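Local structure of ribose-phosphate pyrophosphokinase (Mycobacterium smegmatis, 5MP7) at residues K10-F15 against N307-V312; A28-V33 against I301-A306; R41-A44 against I48-R51. The protein probably catalyses the transfer of the pyrophosphoryl group of ATP to the 1-hydroxyl of ribose 5-phosphate, giving phosphoribosyl pyrophosphate (PRPP) and AMP. All blocks are in the same frame, centred on the assembly; numbering follows the deposited sequence.

Interaction 1: residues K10-F15 against N307-V312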
loop_
_atom_site.group_PDB
_atom_site.type_symbol
_atom_site.label_atom_id
_atom_site.label_comp_id
_atom_site.label_asym_id
_atom_site.label_seq_id
_atom_site.Cartn_x
_atom_site.Cartn_y
_atom_site.Cartn_z
ATOM N N LYS A 10 -64.379 14.426 34.640
ATOM C CA LYS A 10 -63.488 15.502 34.039
ATOM C C LYS A 10 -62.148 15.664 34.716
ATOM O O LYS A 10 -62.075 15.882 35.905
ATOM C CB LYS A 10 -64.135 16.885 34.085
ATOM C CG LYS A 10 -64.893 17.261 32.831
ATOM C CD LYS A 10 -65.140 18.767 32.735
ATOM C CE LYS A 10 -65.511 19.402 34.076
ATOM N NZ LYS A 10 -65.952 20.816 33.938
ATOM N N ASN A 11 -61.087 15.665 33.935
ATOM C CA ASN A 11 -59.752 15.683 34.480
ATOM C C ASN A 11 -58.861 16.625 33.642
ATOM O O ASN A 11 -58.655 16.413 32.448
ATOM C CB ASN A 11 -59.239 14.246 34.486
ATOM C CG ASN A 11 -57.767 14.136 34.829
ATOM O OD1 ASN A 11 -57.285 14.739 35.798
ATOM N ND2 ASN A 11 -57.039 13.335 34.048
ATOM N N LEU A 12 -58.331 17.657 34.279
ATOM C CA LEU A 12 -57.523 18.661 33.593
ATOM C C LEU A 12 -56.079 18.201 33.543
ATOM O O LEU A 12 -55.484 17.938 34.571
ATOM C CB LEU A 12 -57.627 20.007 34.324
ATOM C CG LEU A 12 -57.274 21.287 33.553
ATOM C CD1 LEU A 12 -57.597 22.529 34.357
ATOM C CD2 LEU A 12 -55.802 21.357 33.193
ATOM N N MET A 13 -55.510 18.132 32.359
ATOM C CA MET A 13 -54.101 17.824 32.214
ATOM C C MET A 13 -53.402 18.830 31.336
ATOM O O MET A 13 -53.838 19.176 30.260
ATOM C CB MET A 13 -53.894 16.433 31.652
ATOM C CG MET A 13 -54.079 15.386 32.708
ATOM S SD MET A 13 -53.910 13.720 32.033
ATOM C CE MET A 13 -52.155 13.444 32.274
ATOM N N LEU A 14 -52.259 19.251 31.809
ATOM C CA LEU A 14 -51.491 20.280 31.192
ATOM C C LEU A 14 -50.222 19.625 30.649
ATOM O O LEU A 14 -49.485 18.974 31.361
ATOM C CB LEU A 14 -51.236 21.358 32.245
ATOM C CG LEU A 14 -50.327 22.515 31.817
ATOM C CD1 LEU A 14 -50.948 23.439 30.748
ATOM C CD2 LEU A 14 -49.988 23.302 33.068
ATOM N N PHE A 15 -49.962 19.840 29.377
ATOM C CA PHE A 15 -48.780 19.342 28.701
ATOM C C PHE A 15 -47.988 20.548 28.192
ATOM O O PHE A 15 -48.568 21.562 27.833
ATOM C CB PHE A 15 -49.197 18.504 27.518
ATOM C CG PHE A 15 -50.062 17.362 27.896
ATOM C CD1 PHE A 15 -51.428 17.513 28.053
ATOM C CD2 PHE A 15 -49.493 16.121 28.129
ATOM C CE1 PHE A 15 -52.197 16.429 28.451
ATOM C CE2 PHE A 15 -50.247 15.047 28.520
ATOM C CZ PHE A 15 -51.588 15.191 28.703
ATOM N N ASN A 307 -56.480 31.825 33.551
ATOM C CA ASN A 307 -57.913 32.125 33.549
ATOM C C ASN A 307 -58.637 31.580 32.335
ATOM O O ASN A 307 -59.758 31.088 32.467
ATOM C CB ASN A 307 -58.196 33.608 33.607
ATOM C CG ASN A 307 -58.260 34.143 35.004
ATOM O OD1 ASN A 307 -59.262 33.986 35.683
ATOM N ND2 ASN A 307 -57.211 34.802 35.432
ATOM N N THR A 308 -58.010 31.664 31.166
ATOM C CA THR A 308 -58.605 31.113 29.961
ATOM C C THR A 308 -58.725 29.593 30.013
ATOM O O THR A 308 -59.756 29.054 29.635
ATOM C CB THR A 308 -57.801 31.489 28.706
ATOM O OG1 THR A 308 -57.656 32.902 28.648
ATOM C CG2 THR A 308 -58.535 31.079 27.455
ATOM N N ILE A 309 -57.686 28.903 30.483
ATOM C CA ILE A 309 -57.726 27.441 30.650
ATOM C C ILE A 309 -58.825 27.040 31.625
ATOM O O ILE A 309 -59.570 26.100 31.359
ATOM C CB ILE A 309 -56.375 26.875 31.137
ATOM C CG1 ILE A 309 -55.333 27.068 30.041
ATOM C CG2 ILE A 309 -56.446 25.402 31.526
ATOM C CD1 ILE A 309 -53.928 26.673 30.455
ATOM N N ARG A 310 -58.951 27.775 32.719
ATOM C CA ARG A 310 -59.938 27.461 33.725
ATOM C C ARG A 310 -61.351 27.592 33.153
ATOM O O ARG A 310 -62.201 26.726 33.368
ATOM C CB ARG A 310 -59.754 28.374 34.925
ATOM C CG ARG A 310 -60.313 27.894 36.246
ATOM C CD ARG A 310 -59.597 28.397 37.560
ATOM N NE ARG A 310 -59.302 29.843 37.828
ATOM C CZ ARG A 310 -58.110 30.439 38.005
ATOM N NH1 ARG A 310 -56.961 29.780 37.888
ATOM N NH2 ARG A 310 -58.065 31.741 38.267
ATOM N N ALA A 311 -61.597 28.653 32.402
ATOM C CA ALA A 311 -62.913 28.889 31.822
ATOM C C ALA A 311 -63.280 27.866 30.732
ATOM O O ALA A 311 -64.419 27.422 30.648
ATOM C CB ALA A 311 -62.975 30.283 31.237
ATOM N N VAL A 312 -62.316 27.499 29.914
ATOM C CA VAL A 312 -62.520 26.444 28.916
ATOM C C VAL A 312 -62.815 25.118 29.588
ATOM O O VAL A 312 -63.763 24.411 29.195
ATOM C CB VAL A 312 -61.300 26.290 27.978
ATOM C CG1 VAL A 312 -61.382 25.035 27.124
ATOM C CG2 VAL A 312 -61.172 27.525 27.076
#
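Leu12 and Leu14 reach from strand 12-16 to Ile309 of helix 302-314, where the last helix of the chain lies against an outermost strand of the five-stranded parallel sheet in the N-terminal half. Both halves of this enzyme have the phosphoribosyltransferase-like fold, and here the C-terminal helix has come back to pack on the first of them. The tighter part is wholly apolar. Ile309 serves both leucines with separate ends of its branched side chain: CG2 meets Leu12 CD1 at 4.2 Å, the two side chains crossing at about a right angle, while CD1 extends to Leu14 CD1 at 4.4 Å. The split follows from chi1 of Ile309 (-67°), which sets the CG1 arm beside the backbone N and leaves CG2 anti to it. Phe62 of the adjacent strand 60-64, together with Val27 and Leu31 of helix 21-31, also packs against Ile309. The outer side is looser and polar. Asn307 is exposed, its ND2 bonded back to Pro303 O, and the CB of Arg310 points away from the strand. At the start of the modelled chain, Lys10 is exposed yet still tied to the end of the same helix: it makes a cation-pi contact with Phe313, and its NZ is hydrogen-bonded to Phe313 O.

Interaction 2: residues A28-V33 against I301-A306; sequences AKELDV and IAPLLA
A helix-to-helix contact at the Schellman-capped C-terminal end of helix 21-31 brings Glu30 and Leu31, in its last turn, against Ala306 in the opening turns of helix 302-314. The small Ala306 lets the backbones come close: its CA lies 6.1 Å from that of Leu31. The Ala306 methyl CB meets Glu30 CB at 3.5 Å, a snug approach for two aliphatic carbons. The same methyl also touches Leu31 CG at 4.2 Å. Leu31 then sends CD2 on toward the backbone of the same alanine, stopping 3.7 Å from Ala306 O, a van der Waals touch. Glu30 behaves differently beyond its CB. Its chain bends at chi2 (-75°) and folds along the contact, laying OE2 3.8 Å from Pro303 CG at the exposed margin, where the two side chains run obliquely across each other. In the fold, this pairs the first helix of the N-terminal phosphoribosyltransferase-like half with the C-terminal helix, which sets out just after strand 296-299, an outer strand of the seven-stranded mixed sheet. Further along the same interface Ala302 touches Gln26 and Val27, Leu305 also rests on Val27, and Ile301 reaches Leu23. Immediately past Leu31 the chain leaves the helix: Asp32, with positive phi (62°), is the C-prime residue, and Val33 N returns to Ala28 O at 3.1 Å. The second bond of the motif, Asp32 N to Lys29 O, is weak.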
loop_
_atom_site.group_PDB
_atom_site.type_symbol
_atom_site.label_atom_id
_atom_site.label_comp_id
_atom_site.label_asym_id
_atom_site.label_seq_id
_atom_site.Cartn_x
_atom_site.Cartn_y
_atom_site.Cartn_z
ATOM N N ALA A 28 -48.732 26.505 35.323
ATOM C CA ALA A 28 -48.955 25.375 36.210
ATOM C C ALA A 28 -49.160 25.799 37.654
ATOM O O ALA A 28 -50.049 25.291 38.317
ATOM C CB ALA A 28 -47.785 24.400 36.126
ATOM N N LYS A 29 -48.331 26.719 38.134
ATOM C CA LYS A 29 -48.490 27.257 39.483
ATOM C C LYS A 29 -49.783 27.962 39.690
ATOM O O LYS A 29 -50.397 27.758 40.701
ATOM C CB LYS A 29 -47.362 28.196 39.835
ATOM C CG LYS A 29 -46.222 27.476 40.527
ATOM C CD LYS A 29 -44.850 27.938 40.015
ATOM C CE LYS A 29 -43.806 27.631 41.081
ATOM N NZ LYS A 29 -42.376 28.014 40.868
ATOM N N GLU A 30 -50.214 28.780 38.740
ATOM C CA GLU A 30 -51.519 29.505 38.848
ATOM C C GLU A 30 -52.710 28.563 38.915
ATOM O O GLU A 30 -53.680 28.853 39.613
ATOM C CB GLU A 30 -51.729 30.462 37.676
ATOM C CG GLU A 30 -50.646 31.546 37.590
ATOM C CD GLU A 30 -50.822 32.639 38.650
ATOM O OE1 GLU A 30 -51.607 32.410 39.618
ATOM O OE2 GLU A 30 -50.180 33.732 38.505
ATOM N N LEU A 31 -52.629 27.454 38.182
ATOM C CA LEU A 31 -53.694 26.453 38.140
ATOM C C LEU A 31 -53.613 25.443 39.252
ATOM O O LEU A 31 -54.587 24.744 39.478
ATOM C CB LEU A 31 -53.632 25.660 36.843
ATOM C CG LEU A 31 -54.031 26.388 35.580
ATOM C CD1 LEU A 31 -53.601 25.547 34.396
ATOM C CD2 LEU A 31 -55.522 26.639 35.547
ATOM N N ASP A 32 -52.450 25.345 39.911
ATOM C CA ASP A 32 -52.176 24.325 40.928
ATOM C C ASP A 32 -52.229 22.915 40.368
ATOM O O ASP A 32 -52.778 21.993 40.975
ATOM C CB ASP A 32 -53.134 24.458 42.137
ATOM C CG ASP A 32 -52.703 23.597 43.336
ATOM O OD1 ASP A 32 -51.492 23.635 43.695
ATOM O OD2 ASP A 32 -53.573 22.888 43.920
ATOM N N VAL A 33 -51.703 22.758 39.176
ATOM C CA VAL A 33 -51.695 21.462 38.508
ATOM C C VAL A 33 -50.297 21.250 38.011
ATOM O O VAL A 33 -49.750 22.141 37.397
ATOM C CB VAL A 33 -52.661 21.459 37.300
ATOM C CG1 VAL A 33 -52.494 20.213 36.449
ATOM C CG2 VAL A 33 -54.107 21.550 37.781
ATOM N N ILE A 301 -47.793 36.952 31.065
ATOM C CA ILE A 301 -49.060 36.560 30.467
ATOM C C ILE A 301 -49.705 35.347 31.188
ATOM O O ILE A 301 -50.789 34.929 30.823
ATOM C CB ILE A 301 -48.859 36.261 28.953
ATOM C CG1 ILE A 301 -50.132 36.558 28.190
ATOM C CG2 ILE A 301 -48.369 34.844 28.665
ATOM C CD1 ILE A 301 -50.248 38.027 27.840
ATOM N N ALA A 302 -49.039 34.785 32.186
ATOM C CA ALA A 302 -49.493 33.570 32.803
ATOM C C ALA A 302 -50.862 33.663 33.435
ATOM O O ALA A 302 -51.655 32.723 33.276
ATOM C CB ALA A 302 -48.485 33.052 33.804
ATOM N N PRO A 303 -51.147 34.735 34.196
ATOM C CA PRO A 303 -52.477 34.780 34.846
ATOM C C PRO A 303 -53.626 34.778 33.827
ATOM O O PRO A 303 -54.647 34.131 34.050
ATOM C CB PRO A 303 -52.447 36.075 35.623
ATOM C CG PRO A 303 -50.977 36.331 35.885
ATOM C CD PRO A 303 -50.293 35.859 34.633
ATOM N N LEU A 304 -53.428 35.472 32.703
ATOM C CA LEU A 304 -54.388 35.498 31.604
ATOM C C LEU A 304 -54.575 34.090 30.973
ATOM O O LEU A 304 -55.706 33.658 30.735
ATOM C CB LEU A 304 -53.943 36.511 30.551
ATOM C CG LEU A 304 -54.846 36.765 29.345
ATOM C CD1 LEU A 304 -56.211 37.340 29.768
ATOM C CD2 LEU A 304 -54.143 37.708 28.355
ATOM N N LEU A 305 -53.467 33.399 30.698
ATOM C CA LEU A 305 -53.544 32.056 30.212
ATOM C C LEU A 305 -54.221 31.116 31.208
ATOM O O LEU A 305 -55.028 30.300 30.798
ATOM C CB LEU A 305 -52.167 31.516 29.833
ATOM C CG LEU A 305 -51.608 32.046 28.519
ATOM C CD1 LEU A 305 -50.309 31.338 28.211
ATOM C CD2 LEU A 305 -52.562 31.878 27.339
ATOM N N ALA A 306 -53.912 31.227 32.499
ATOM C CA ALA A 306 -54.530 30.350 33.506
ATOM C C ALA A 306 -56.032 30.576 33.601
ATOM O O ALA A 306 -56.772 29.613 33.687
ATOM C CB ALA A 306 -53.879 30.520 34.862
#

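Interaction 3: residues R41-A44 against I48-R51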
loop_
_atom_site.group_PDB
_atom_site.type_symbol
_atom_site.label_atom_id
_atom_site.label_comp_id
_atom_site.label_asym_id
_atom_site.label_seq_id
_atom_site.Cartn_x
_atom_site.Cartn_y
_atom_site.Cartn_z
ATOM N N ARG A 41 -37.312 14.462 23.388
ATOM C CA ARG A 41 -35.917 14.466 22.986
ATOM C C ARG A 41 -35.754 14.455 21.475
ATOM O O ARG A 41 -36.640 14.008 20.754
ATOM C CB ARG A 41 -35.233 13.221 23.548
ATOM C CG ARG A 41 -35.354 13.018 25.067
ATOM C CD ARG A 41 -34.516 13.927 25.970
ATOM N NE ARG A 41 -34.592 13.288 27.285
ATOM C CZ ARG A 41 -35.605 13.423 28.156
ATOM N NH1 ARG A 41 -36.617 14.264 27.918
ATOM N NH2 ARG A 41 -35.591 12.739 29.303
ATOM N N ASP A 42 -34.571 14.860 21.022
ATOM C CA ASP A 42 -34.240 14.954 19.605
ATOM C C ASP A 42 -33.244 13.877 19.220
ATOM O O ASP A 42 -32.229 13.694 19.882
ATOM C CB ASP A 42 -33.610 16.310 19.272
ATOM C CG ASP A 42 -34.627 17.506 19.339
ATOM O OD1 ASP A 42 -35.862 17.307 19.310
ATOM O OD2 ASP A 42 -34.191 18.671 19.386
ATOM N N PHE A 43 -33.533 13.170 18.140
ATOM C CA PHE A 43 -32.507 12.419 17.416
ATOM C C PHE A 43 -31.583 13.395 16.701
ATOM O O PHE A 43 -31.956 14.537 16.436
ATOM C CB PHE A 43 -33.140 11.465 16.397
ATOM C CG PHE A 43 -34.011 10.395 17.028
ATOM C CD1 PHE A 43 -33.588 9.703 18.161
ATOM C CD2 PHE A 43 -35.267 10.085 16.497
ATOM C CE1 PHE A 43 -34.396 8.729 18.737
ATOM C CE2 PHE A 43 -36.076 9.115 17.072
ATOM C CZ PHE A 43 -35.641 8.434 18.193
ATOM N N ALA A 44 -30.364 12.945 16.418
ATOM C CA ALA A 44 -29.336 13.802 15.803
ATOM C C ALA A 44 -29.832 14.346 14.473
ATOM O O ALA A 44 -29.529 15.486 14.081
ATOM C CB ALA A 44 -28.070 13.008 15.607
ATOM N N ILE A 48 -38.153 14.519 16.322
ATOM C CA ILE A 48 -38.551 14.612 17.719
ATOM C C ILE A 48 -39.210 13.319 18.194
ATOM O O ILE A 48 -40.037 12.761 17.499
ATOM C CB ILE A 48 -39.533 15.779 17.871
ATOM C CG1 ILE A 48 -38.841 17.069 17.477
ATOM C CG2 ILE A 48 -40.060 15.920 19.285
ATOM C CD1 ILE A 48 -39.806 18.016 16.845
ATOM N N PHE A 49 -38.854 12.906 19.400
ATOM C CA PHE A 49 -39.428 11.757 20.047
ATOM C C PHE A 49 -40.225 12.246 21.230
ATOM O O PHE A 49 -39.726 12.985 22.041
ATOM C CB PHE A 49 -38.316 10.844 20.540
ATOM C CG PHE A 49 -38.814 9.636 21.284
ATOM C CD1 PHE A 49 -39.121 9.728 22.643
ATOM C CD2 PHE A 49 -38.978 8.403 20.641
ATOM C CE1 PHE A 49 -39.595 8.629 23.345
ATOM C CE2 PHE A 49 -39.443 7.290 21.346
ATOM C CZ PHE A 49 -39.754 7.407 22.703
ATOM N N VAL A 50 -41.448 11.759 21.374
ATOM C CA VAL A 50 -42.327 12.191 22.446
ATOM C C VAL A 50 -42.918 10.969 23.078
ATOM O O VAL A 50 -43.386 10.106 22.376
ATOM C CB VAL A 50 -43.417 13.155 21.893
ATOM C CG1 VAL A 50 -44.730 13.087 22.667
ATOM C CG2 VAL A 50 -42.912 14.604 21.930
ATOM N N ARG A 51 -42.953 10.904 24.403
ATOM C CA ARG A 51 -43.680 9.847 25.088
ATOM C C ARG A 51 -44.253 10.329 26.399
ATOM O O ARG A 51 -43.562 10.953 27.164
ATOM C CB ARG A 51 -42.766 8.667 25.349
ATOM C CG ARG A 51 -43.518 7.452 25.877
ATOM C CD ARG A 51 -42.560 6.294 26.131
ATOM N NE ARG A 51 -41.511 6.739 27.038
ATOM C CZ ARG A 51 -40.237 6.376 27.005
ATOM N NH1 ARG A 51 -39.781 5.503 26.103
ATOM N NH2 ARG A 51 -39.406 6.904 27.896
#
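Phe43 and Phe49 meet at the turn end of a beta hairpin with their side chains crossing at a slant, the closest approach being Phe43 CZ to Phe49 CD2 at 4.1 Å. With CG anti to its own backbone N (chi1 178°), the Phe49 ring is laid along its own strand toward Arg51, where CE1 lies over one face of the guanidinium, displaced toward the rim; its near side, CD2, is left to meet Phe43. The backbones are joined by the hydrogen-bonded antiparallel pair Arg41-Phe49. Arg41 N gives to Phe49 O at 3.1 Å, and Phe49 N gives to Arg41 O at 2.8 Å, the latter nearly straight at 167°. One step toward the turn, Asp42 and Ile48 form a non-hydrogen-bonded pair on the other face of the hairpin. These two side chains lie alongside each other and point the same way, Asp42 OD1 sitting 3.5 Å from Ile48 CG1. That oxygen also holds a salt bridge to Arg18 NH2, which probably balances its charge from outside the hairpin. The turn itself carries Asn45, Gly46 and Glu47, predicted to bind ATP, and Phe43 comes within about 4 Å of Glu47 between nearest side-chain atoms. A second subunit leans on the hairpin, its Tyr102 OH hydrogen-bonded to Ile48 N and its Glu113 packed on Phe49 and Arg51. Within the chain, helix 71-87 backs the Asp42-Ile48 face: Gln73 meets Asp42, Glu77 touches Ile48, and Ile80 packs on Ile48 and Val50.

How the interactions relate
Interactions 1 and 2 are two parts of one interface, with centres about 10 Å apart and helix 302-314 common to both. They touch directly, Leu14 CD2 lying 3.9 Å from Ala28 CA. Strand 12-16 and helix 21-31 follow each other in sequence, so the C-terminal helix packs on consecutive elements of the N-terminal half and ties the two ends of the chain together. Along the chain, interaction 2 is nested inside interaction 1, and interaction 3 inside both. The hairpin stands apart, its centre about 26 and 27 Å from those of interactions 1 and 2. No other subunit touches interactions 1 and 2, whereas a second subunit packs on the hairpin of interaction 3, beside a predicted ATP site.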